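Long-range contact in DPSA (Streptomyces coelicolor, PDB 4CY9), which probably oxidises and stores iron as a twelve-subunit, ferritin-like Dps protein that is also likely to bind DNA: residues Y116-V127 / L141-Q152. Numbering follows the deposited sequence.
Sequences YTGVVEGMRAAV and LIGQLRDLEQFQ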
# COMPACT_ATOMS: atom_id res chain seq x y z
N TYR A 116 30.14 14.47 12.38
CA TYR A 116 29.22 15.28 11.58
C TYR A 116 29.76 16.73 11.46
O TYR A 116 29.55 17.37 10.45
CB TYR A 116 27.83 15.38 12.25
CG TYR A 116 26.95 14.32 11.66
CD1 TYR A 116 27.01 13.02 12.20
CD2 TYR A 116 26.09 14.56 10.58
CE1 TYR A 116 26.19 11.99 11.60
CE2 TYR A 116 25.27 13.57 10.00
CZ TYR A 116 25.34 12.31 10.53
OH TYR A 116 24.62 11.27 9.95
N THR A 117 30.47 17.24 12.47
CA THR A 117 31.03 18.62 12.26
C THR A 117 32.00 18.65 11.09
O THR A 117 31.94 19.57 10.31
CB THR A 117 31.68 19.09 13.56
OG1 THR A 117 32.54 20.28 13.34
CG2 THR A 117 30.79 19.23 14.53
N GLY A 118 32.83 17.58 10.92
CA GLY A 118 33.72 17.52 9.78
C GLY A 118 32.96 17.42 8.47
O GLY A 118 33.34 18.05 7.46
N VAL A 119 31.91 16.59 8.47
CA VAL A 119 31.18 16.38 7.22
C VAL A 119 30.45 17.70 6.84
O VAL A 119 30.44 18.13 5.66
CB VAL A 119 30.12 15.23 7.42
CG1 VAL A 119 29.31 15.17 6.09
CG2 VAL A 119 30.87 13.85 7.48
N VAL A 120 29.82 18.34 7.83
CA VAL A 120 29.02 19.57 7.58
C VAL A 120 30.01 20.67 7.09
O VAL A 120 29.70 21.40 6.14
CB VAL A 120 28.28 20.00 8.88
CG1 VAL A 120 27.81 21.50 8.70
CG2 VAL A 120 27.08 19.01 8.99
N GLU A 121 31.13 20.79 7.74
CA GLU A 121 32.05 21.85 7.26
C GLU A 121 32.58 21.54 5.86
O GLU A 121 32.70 22.51 5.07
CB GLU A 121 33.32 21.99 8.23
CG GLU A 121 32.79 22.61 9.52
CD GLU A 121 33.89 22.64 10.64
OE1 GLU A 121 34.90 21.93 10.56
OE2 GLU A 121 33.63 23.32 11.65
N GLY A 122 32.85 20.27 5.53
CA GLY A 122 33.28 19.88 4.18
C GLY A 122 32.19 20.19 3.17
O GLY A 122 32.49 20.66 2.05
N MET A 123 30.93 19.90 3.55
CA MET A 123 29.81 20.19 2.60
C MET A 123 29.62 21.69 2.44
O MET A 123 29.36 22.15 1.32
CB MET A 123 28.49 19.60 3.15
CG MET A 123 28.54 18.03 2.99
SD MET A 123 28.36 17.43 1.30
CE MET A 123 26.56 17.60 1.08
N ARG A 124 29.82 22.45 3.53
CA ARG A 124 29.59 23.90 3.38
C ARG A 124 30.67 24.49 2.44
O ARG A 124 30.34 25.40 1.65
CB ARG A 124 29.78 24.60 4.76
CG ARG A 124 28.51 24.65 5.51
CD ARG A 124 28.50 25.68 6.71
NE ARG A 124 27.17 25.45 7.29
CZ ARG A 124 26.05 26.11 6.90
NH1 ARG A 124 26.18 27.16 6.09
NH2 ARG A 124 24.84 25.82 7.39
N ALA A 125 31.91 23.99 2.55
CA ALA A 125 33.01 24.44 1.67
C ALA A 125 32.69 24.03 0.23
O ALA A 125 32.88 24.83 -0.74
CB ALA A 125 34.38 23.86 2.07
N ALA A 126 32.18 22.82 0.04
CA ALA A 126 31.83 22.36 -1.31
C ALA A 126 30.66 23.19 -1.87
O ALA A 126 30.64 23.43 -3.12
CB ALA A 126 31.43 20.79 -1.28
N VAL A 127 29.65 23.60 -1.06
CA VAL A 127 28.54 24.47 -1.55
C VAL A 127 29.15 25.77 -2.12
O VAL A 127 28.74 26.26 -3.21
CB VAL A 127 27.61 24.83 -0.40
CG1 VAL A 127 26.68 25.97 -0.76
CG2 VAL A 127 26.78 23.50 -0.05
N LEU A 141 23.82 20.19 -3.23
CA LEU A 141 24.60 20.09 -2.02
C LEU A 141 23.96 20.87 -0.84
O LEU A 141 24.10 20.45 0.33
CB LEU A 141 26.05 20.68 -2.25
CG LEU A 141 26.87 19.82 -3.24
CD1 LEU A 141 28.16 20.63 -3.55
CD2 LEU A 141 27.21 18.44 -2.64
N ILE A 142 23.32 22.00 -1.12
CA ILE A 142 22.69 22.75 0.02
C ILE A 142 21.57 21.94 0.72
O ILE A 142 21.51 21.98 1.95
CB ILE A 142 22.11 24.10 -0.50
CG1 ILE A 142 23.31 24.95 -0.80
CG2 ILE A 142 21.28 24.74 0.64
CD1 ILE A 142 22.83 26.26 -1.59
N GLY A 143 20.70 21.28 -0.04
CA GLY A 143 19.67 20.43 0.60
C GLY A 143 20.30 19.28 1.44
O GLY A 143 19.79 18.99 2.55
N GLN A 144 21.36 18.64 0.94
CA GLN A 144 22.06 17.59 1.67
C GLN A 144 22.66 18.14 2.94
O GLN A 144 22.55 17.53 4.03
CB GLN A 144 23.19 16.99 0.81
CG GLN A 144 22.51 16.34 -0.47
CD GLN A 144 23.53 15.58 -1.26
OE1 GLN A 144 24.71 15.92 -1.18
NE2 GLN A 144 23.11 14.61 -2.13
N LEU A 145 23.32 19.32 2.80
CA LEU A 145 23.95 20.00 3.97
C LEU A 145 22.90 20.17 5.06
O LEU A 145 23.15 19.87 6.24
CB LEU A 145 24.47 21.40 3.48
CG LEU A 145 24.88 22.32 4.73
CD1 LEU A 145 26.11 21.74 5.45
CD2 LEU A 145 25.28 23.64 4.02
N ARG A 146 21.72 20.66 4.72
CA ARG A 146 20.71 20.93 5.81
C ARG A 146 20.25 19.63 6.44
O ARG A 146 20.17 19.53 7.68
CB ARG A 146 19.48 21.66 5.22
CG ARG A 146 18.50 22.02 6.40
CD ARG A 146 17.36 23.04 5.93
NE ARG A 146 16.47 22.34 4.96
CZ ARG A 146 16.49 22.54 3.64
NH1 ARG A 146 17.33 23.42 3.04
NH2 ARG A 146 15.65 21.81 2.82
N ASP A 147 20.03 18.61 5.62
CA ASP A 147 19.63 17.31 6.20
C ASP A 147 20.72 16.75 7.14
O ASP A 147 20.38 16.21 8.22
CB ASP A 147 19.35 16.28 5.07
CG ASP A 147 17.96 16.53 4.39
OD1 ASP A 147 17.13 17.30 4.89
OD2 ASP A 147 17.75 15.91 3.35
N LEU A 148 21.99 16.89 6.75
CA LEU A 148 23.07 16.37 7.62
C LEU A 148 23.10 17.20 8.90
O LEU A 148 23.27 16.60 10.01
CB LEU A 148 24.46 16.55 6.93
CG LEU A 148 24.53 15.57 5.68
CD1 LEU A 148 25.70 15.98 4.71
CD2 LEU A 148 24.79 14.09 6.15
N GLU A 149 22.95 18.54 8.81
CA GLU A 149 22.94 19.34 10.05
C GLU A 149 21.75 18.97 10.93
O GLU A 149 21.87 19.02 12.18
CB GLU A 149 22.80 20.83 9.68
CG GLU A 149 24.10 21.33 9.08
CD GLU A 149 23.95 22.77 8.57
OE1 GLU A 149 22.80 23.26 8.30
OE2 GLU A 149 25.04 23.39 8.27
N GLN A 150 20.59 18.60 10.34
CA GLN A 150 19.46 18.28 11.19
C GLN A 150 19.69 16.93 11.89
O GLN A 150 19.27 16.72 13.05
CB GLN A 150 18.10 18.21 10.41
CG GLN A 150 17.74 19.70 9.88
CD GLN A 150 17.54 20.69 11.05
OE1 GLN A 150 16.82 20.36 12.14
NE2 GLN A 150 18.20 21.75 10.96
N PHE A 151 20.37 16.02 11.18
CA PHE A 151 20.61 14.74 11.92
C PHE A 151 21.70 14.98 12.98
O PHE A 151 21.61 14.41 14.11
CB PHE A 151 21.18 13.64 11.00
CG PHE A 151 21.31 12.32 11.80
CD1 PHE A 151 20.20 11.58 12.19
CD2 PHE A 151 22.55 11.93 12.23
CE1 PHE A 151 20.31 10.51 12.90
CE2 PHE A 151 22.69 10.65 12.85
CZ PHE A 151 21.51 9.97 13.22
N GLN A 152 22.62 15.88 12.72
CA GLN A 152 23.59 16.20 13.83
C GLN A 152 22.87 16.83 15.02
O GLN A 152 23.25 16.62 16.16
CB GLN A 152 24.67 17.16 13.30
CG GLN A 152 25.67 17.58 14.40
CD GLN A 152 26.73 18.57 13.91
OE1 GLN A 152 26.37 19.52 13.17
NE2 GLN A 152 27.98 18.42 14.35
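The guanidinium of Arg124 has Leu145 CD2 3.9 Å above one face, over its centre, and Glu149 OE2 at its edge; at the edge of the Phe151 ring, in its plane, lies Tyr116 CE1. Segments 116-127 and 141-152, on antiparallel helices 105-133 and 135-158 of the ferritin-like four-helix bundle, have axes that approach to 9.5 Å and cross at -161°. Between them the packing is knobs-into-holes: Val120 fits among Leu145, Leu148, Glu149 and Gln152, and Leu148 returns among Tyr116, Val119, Val120 and Met123. Met123, bent at chi2 and chi3, curls its CE to 3.4 Å from Gln144 OE1, a buried oxygen without a polar partner. The Tyr116 ring lies oblique to that of Phe151, planes 45° apart, while its hydroxyl is hydrogen-bonded to Gln60 of helix 50-77. Extended from CG to NE, Arg124 brings NH2 to the syn lone pair of Glu149 OE2 at 2.6 Å, a salt bridge; Asp134 and Arg74 of a second subunit pair with Arg124 and Glu149 respectively. An alanine in place of Arg124 is likely to leave Glu149 without its intrachain charge partner and Leu145 CD2 without the guanidinium face beside it. Arg124 NE adds a weak bond to the same Glu149 OE2, at 3.1 Å.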